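Local atomic coordinates of alkylhydroperoxidase AhpD core: uncharacterized peroxidase-related protein (Ralstonia eutropha, PDB entry 2PRR), a protein that is uncharacterised but probably acts as an AhpD-like peroxidase of the carboxymuconolactone decarboxylase family, reducing hydroperoxides. Residues A108-V113 with K117-P122; L132-A137 with D161-T166. All coordinates share one frame; numbering follows the deposited sequence.

Interaction 1 is local: it ties helix 107-114 to the loop that leads on to helix 122-137, and its chemistry is mostly polar, a glutamine amide bonded to the backbone and side chain of an aspartate. Interaction 2 takes up that same helix 122-137 at its far end and packs it against helix 156-179 through small apolar groups, with no hydrogen bond across. The chemistry follows the place: interaction 1 is partly buried, its centre about 16 Å from that of the chain, against about 12 Å for interaction 2, whose four touching residues are all buried. The second subunit comes within reach of interaction 1 and the third of interaction 2.

Interaction 1: A108-V113 with K117-P122; sequences ADQVAV and KADIPP
The helical residues 108-113 and the irregular residues 117-122 come closest at Gln-110 and Ala-118, whose CA atoms lie 4.9 Å apart. Gln-110 points its side chain at the loop, and its extended chain beyond CG carries the amide to Asp-119. There OE1 of Gln-110 accepts from N of Asp-119 at 2.7 Å, with a nearly straight N-H...O angle of 168°, although the donor stands above the plane of the amide carbonyl. NE2 of the same Gln-110 amide gives a longer bond, 3.1 Å, to OD2 of Asp-119. It meets the carboxylate from above its plane, consistent with the 66° between the amide and carboxylate planes. Nearer the helix backbone, CB of Gln-110 rests on CB of Ala-118 at 3.7 Å, and CG2 of Val-111 touches the same Ala-118 CB at 3.8 Å. Val-111 also packs on Met-76, Val-79 and Ala-80 of helix 71-84. OD2 of Asp-119, besides accepting from NE2 of Gln-110, makes a salt bridge with Arg-182 of the second subunit. The two bonds restrain the turn of the Gln-110 amide and probably help to place the carboxylate at this subunit interface.

Interaction 2: L132-A137 with D161-T166; sequences LKVCKA and DIAAIT
Thr-166 sets its methyl group against the backbone and side chains of Val-134 and Cys-135, and this is the centre of the contact. CG2 of Thr-166 lies 3.5 Å from N of Cys-135 and 3.6 Å from CB of Cys-135, while CG1 of Val-134 approaches the same Thr-166 CG2 at 3.8 Å. The methyl therefore rests on the surface of helix 122-137 where one residue passes to the next. Val-134 divides its two branches between two partners: CG1 goes to Thr-166, and CG2 reaches CB of Ala-163, about one turn earlier on the opposing helix, at 4.0 Å. The contacts are van der Waals ones, mostly between methyl groups, with no hydrogen bond between the segments.

The torsion of Thr-166 explains how a polar residue can serve here. With OG1 beside its own backbone N (chi1 -56°), CG2 is left to face the other helix while the hydroxyl turns back along its own. OG1 donates to O of Ile-162 at 3.0 Å, from above the plane of that carbonyl, which also receives the helical bond from N of Thr-166 at 2.9 Å. The buried hydroxyl is thus satisfied within its own helix, and the bond restrains the rotation that presents the methyl.

The short helical segments cross at -43°, their axes 9.1 Å apart at closest approach, an ordinary spacing for packed helices. Ile-162 continues the packing on helix 122-137 at Met-127, Phe-130 and Ala-131. Thr-178 of the third subunit packs on both Val-134 and Ala-163, bringing the pair to a subunit interface. Within the chain, helix 71-84 meets Thr-166 and Ile-165 through Ile-77, so the contact joins helices 122-137 and 156-179 beside helix 71-84 in the all-helical, AhpD-like fold.

Interaction 1: A108-V113 with K117-P122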
loop_
_atom_site.group_PDB
_atom_site.type_symbol
_atom_site.label_atom_id
_atom_site.label_comp_id
_atom_site.label_asym_id
_atom_site.label_seq_id
_atom_site.Cartn_x
_atom_site.Cartn_y
_atom_site.Cartn_z
ATOM N N ALA D 108 20.227 -10.629 -15.185
ATOM C CA ALA D 108 20.225 -9.974 -13.887
ATOM C C ALA D 108 19.521 -8.637 -13.917
ATOM O O ALA D 108 18.835 -8.277 -12.966
ATOM C CB ALA D 108 21.631 -9.808 -13.369
ATOM N N ASP D 109 19.678 -7.888 -14.990
ATOM C CA ASP D 109 18.977 -6.587 -15.078
ATOM C C ASP D 109 17.456 -6.772 -15.193
ATOM O O ASP D 109 16.698 -5.965 -14.672
ATOM C CB ASP D 109 19.493 -5.725 -16.241
ATOM C CG ASP D 109 21.015 -5.555 -16.234
ATOM O OD1 ASP D 109 21.749 -6.509 -15.864
ATOM O OD2 ASP D 109 21.472 -4.474 -16.648
ATOM N N GLN D 110 17.032 -7.829 -15.881
ATOM C CA GLN D 110 15.617 -8.158 -16.079
ATOM C C GLN D 110 14.933 -8.563 -14.779
ATOM O O GLN D 110 13.776 -8.213 -14.473
ATOM C CB GLN D 110 15.502 -9.328 -17.061
ATOM C CG GLN D 110 16.001 -9.030 -18.482
ATOM C CD GLN D 110 16.214 -10.278 -19.331
ATOM O OE1 GLN D 110 15.943 -11.393 -18.894
ATOM N NE2 GLN D 110 16.719 -10.086 -20.557
ATOM N N VAL D 111 15.672 -9.359 -14.037
ATOM C CA VAL D 111 15.249 -9.848 -12.752
ATOM C C VAL D 111 15.188 -8.708 -11.730
ATOM O O VAL D 111 14.318 -8.700 -10.874
ATOM C CB VAL D 111 16.174 -11.038 -12.325
ATOM C CG1 VAL D 111 16.058 -11.357 -10.860
ATOM C CG2 VAL D 111 15.842 -12.307 -13.176
ATOM N N ALA D 112 16.112 -7.755 -11.821
ATOM C CA ALA D 112 16.120 -6.628 -10.912
ATOM C C ALA D 112 14.967 -5.651 -11.210
ATOM O O ALA D 112 14.366 -5.131 -10.283
ATOM C CB ALA D 112 17.412 -5.930 -10.953
ATOM N N VAL D 113 14.612 -5.476 -12.478
ATOM C CA VAL D 113 13.576 -4.499 -12.859
ATOM C C VAL D 113 12.169 -5.088 -12.789
ATOM O O VAL D 113 11.280 -4.519 -12.155
ATOM C CB VAL D 113 13.904 -3.898 -14.248
ATOM C CG1 VAL D 113 13.051 -2.734 -14.525
ATOM C CG2 VAL D 113 15.405 -3.413 -14.312
ATOM N N LYS D 117 9.100 -10.494 -16.682
ATOM C CA LYS D 117 9.485 -10.415 -18.080
ATOM C C LYS D 117 10.943 -10.831 -18.304
ATOM O O LYS D 117 11.536 -10.546 -19.349
ATOM C CB LYS D 117 9.279 -8.980 -18.562
ATOM C CG LYS D 117 7.812 -8.559 -18.707
ATOM C CD LYS D 117 7.099 -9.366 -19.794
ATOM C CE LYS D 117 7.755 -9.217 -21.180
ATOM N NZ LYS D 117 7.164 -10.122 -22.175
ATOM N N ALA D 118 11.537 -11.502 -17.335
ATOM C CA ALA D 118 12.907 -11.941 -17.493
ATOM C C ALA D 118 12.930 -13.125 -18.422
ATOM O O ALA D 118 11.951 -13.864 -18.512
ATOM C CB ALA D 118 13.484 -12.314 -16.181
ATOM N N ASP D 119 14.059 -13.325 -19.096
ATOM C CA ASP D 119 14.217 -14.433 -20.041
ATOM C C ASP D 119 14.498 -15.737 -19.294
ATOM O O ASP D 119 15.617 -16.281 -19.386
ATOM C CB ASP D 119 15.408 -14.172 -20.985
ATOM C CG ASP D 119 15.229 -12.957 -21.875
ATOM O OD1 ASP D 119 14.088 -12.428 -22.014
ATOM O OD2 ASP D 119 16.273 -12.548 -22.442
ATOM N N ILE D 120 13.494 -16.238 -18.573
ATOM C CA ILE D 120 13.620 -17.428 -17.746
ATOM C C ILE D 120 12.412 -18.319 -17.956
ATOM O O ILE D 120 11.341 -17.821 -18.293
ATOM C CB ILE D 120 13.749 -17.081 -16.198
ATOM C CG1 ILE D 120 12.492 -16.390 -15.640
ATOM C CG2 ILE D 120 14.934 -16.209 -15.941
ATOM C CD1 ILE D 120 12.620 -15.968 -14.200
ATOM N N PRO D 121 12.577 -19.638 -17.762
ATOM C CA PRO D 121 11.452 -20.586 -17.866
ATOM C C PRO D 121 10.428 -20.433 -16.766
ATOM O O PRO D 121 10.773 -19.975 -15.696
ATOM C CB PRO D 121 12.111 -21.956 -17.688
ATOM C CG PRO D 121 13.550 -21.727 -17.825
ATOM C CD PRO D 121 13.852 -20.323 -17.486
ATOM N N PRO D 122 9.182 -20.878 -16.999
ATOM C CA PRO D 122 8.127 -20.759 -15.963
ATOM C C PRO D 122 8.433 -21.414 -14.618
ATOM O O PRO D 122 7.789 -21.056 -13.621
ATOM C CB PRO D 122 6.909 -21.434 -16.599
ATOM C CG PRO D 122 7.187 -21.474 -18.051
ATOM C CD PRO D 122 8.675 -21.505 -18.233
#

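Interaction 2: L132-A137 with D161-T166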
loop_
_atom_site.group_PDB
_atom_site.type_symbol
_atom_site.label_atom_id
_atom_site.label_comp_id
_atom_site.label_asym_id
_atom_site.label_seq_id
_atom_site.Cartn_x
_atom_site.Cartn_y
_atom_site.Cartn_z
ATOM N N LEU D 132 9.218 -14.022 -3.616
ATOM C CA LEU D 132 8.625 -12.704 -3.387
ATOM C C LEU D 132 7.567 -12.706 -2.317
ATOM O O LEU D 132 7.481 -11.734 -1.572
ATOM C CB LEU D 132 8.115 -12.060 -4.681
ATOM C CG LEU D 132 9.119 -11.138 -5.417
ATOM C CD1 LEU D 132 9.507 -9.960 -4.541
ATOM C CD2 LEU D 132 10.392 -11.833 -5.894
ATOM N N LYS D 133 6.811 -13.801 -2.205
ATOM C CA LYS D 133 5.787 -13.954 -1.156
ATOM C C LYS D 133 6.411 -14.083 0.247
ATOM O O LYS D 133 5.922 -13.507 1.230
ATOM C CB LYS D 133 4.899 -15.173 -1.423
ATOM C CG LYS D 133 3.650 -15.155 -0.539
ATOM C CD LYS D 133 2.694 -16.300 -0.783
ATOM C CE LYS D 133 1.312 -15.939 -0.120
ATOM N NZ LYS D 133 0.287 -17.044 -0.136
ATOM N N VAL D 134 7.481 -14.871 0.337
ATOM C CA VAL D 134 8.209 -15.018 1.565
ATOM C C VAL D 134 8.800 -13.652 1.920
ATOM O O VAL D 134 8.756 -13.219 3.068
ATOM C CB VAL D 134 9.394 -16.016 1.403
ATOM C CG1 VAL D 134 10.265 -16.015 2.633
ATOM C CG2 VAL D 134 8.907 -17.416 1.086
ATOM N N CYS D 135 9.379 -13.000 0.916
ATOM C CA CYS D 135 10.010 -11.708 1.079
ATOM C C CYS D 135 9.049 -10.665 1.625
ATOM O O CYS D 135 9.363 -10.052 2.607
ATOM C CB CYS D 135 10.589 -11.235 -0.250
ATOM S SG CYS D 135 11.487 -9.691 -0.166
ATOM N N LYS D 136 7.860 -10.518 1.042
ATOM C CA LYS D 136 6.907 -9.461 1.477
ATOM C C LYS D 136 5.607 -9.875 2.184
ATOM O O LYS D 136 4.898 -9.013 2.708
ATOM C CB LYS D 136 6.472 -8.638 0.265
ATOM C CG LYS D 136 7.583 -7.930 -0.492
ATOM C CD LYS D 136 8.269 -6.792 0.281
ATOM C CE LYS D 136 9.459 -6.265 -0.588
ATOM N NZ LYS D 136 10.316 -5.157 -0.013
ATOM N N ALA D 137 5.242 -11.144 2.167
ATOM C CA ALA D 137 4.038 -11.570 2.861
ATOM C C ALA D 137 4.143 -13.012 3.312
ATOM O O ALA D 137 3.279 -13.839 3.014
ATOM C CB ALA D 137 2.822 -11.355 1.970
ATOM N N ASP D 161 14.840 -24.100 0.777
ATOM C CA ASP D 161 16.028 -23.438 0.281
ATOM C C ASP D 161 15.725 -22.038 -0.257
ATOM O O ASP D 161 16.470 -21.093 0.006
ATOM C CB ASP D 161 16.674 -24.287 -0.804
ATOM C CG ASP D 161 17.334 -25.560 -0.255
ATOM O OD1 ASP D 161 17.521 -25.664 0.962
ATOM O OD2 ASP D 161 17.690 -26.447 -1.052
ATOM N N ILE D 162 14.637 -21.923 -1.017
ATOM C CA ILE D 162 14.178 -20.624 -1.572
ATOM C C ILE D 162 13.916 -19.653 -0.442
ATOM O O ILE D 162 14.493 -18.587 -0.403
ATOM C CB ILE D 162 12.871 -20.781 -2.428
ATOM C CG1 ILE D 162 13.149 -21.612 -3.680
ATOM C CG2 ILE D 162 12.251 -19.381 -2.814
ATOM C CD1 ILE D 162 11.916 -22.177 -4.344
ATOM N N ALA D 163 13.022 -20.067 0.454
ATOM C CA ALA D 163 12.618 -19.315 1.625
ATOM C C ALA D 163 13.794 -18.924 2.529
ATOM O O ALA D 163 13.858 -17.788 2.990
ATOM C CB ALA D 163 11.560 -20.097 2.400
ATOM N N ALA D 164 14.747 -19.835 2.739
ATOM C CA ALA D 164 15.905 -19.537 3.555
ATOM C C ALA D 164 16.761 -18.415 2.950
ATOM O O ALA D 164 17.151 -17.474 3.638
ATOM C CB ALA D 164 16.745 -20.809 3.767
ATOM N N ILE D 165 17.067 -18.543 1.665
ATOM C CA ILE D 165 17.844 -17.544 0.908
ATOM C C ILE D 165 17.104 -16.195 0.979
ATOM O O ILE D 165 17.674 -15.168 1.292
ATOM C CB ILE D 165 17.979 -18.015 -0.531
ATOM C CG1 ILE D 165 19.030 -19.148 -0.603
ATOM C CG2 ILE D 165 18.340 -16.881 -1.427
ATOM C CD1 ILE D 165 19.095 -19.802 -1.914
ATOM N N THR D 166 15.817 -16.209 0.689
ATOM C CA THR D 166 15.036 -14.976 0.817
ATOM C C THR D 166 15.290 -14.415 2.234
ATOM O O THR D 166 15.729 -13.283 2.378
ATOM C CB THR D 166 13.548 -15.245 0.577
ATOM O OG1 THR D 166 13.362 -15.855 -0.707
ATOM C CG2 THR D 166 12.717 -13.948 0.683
#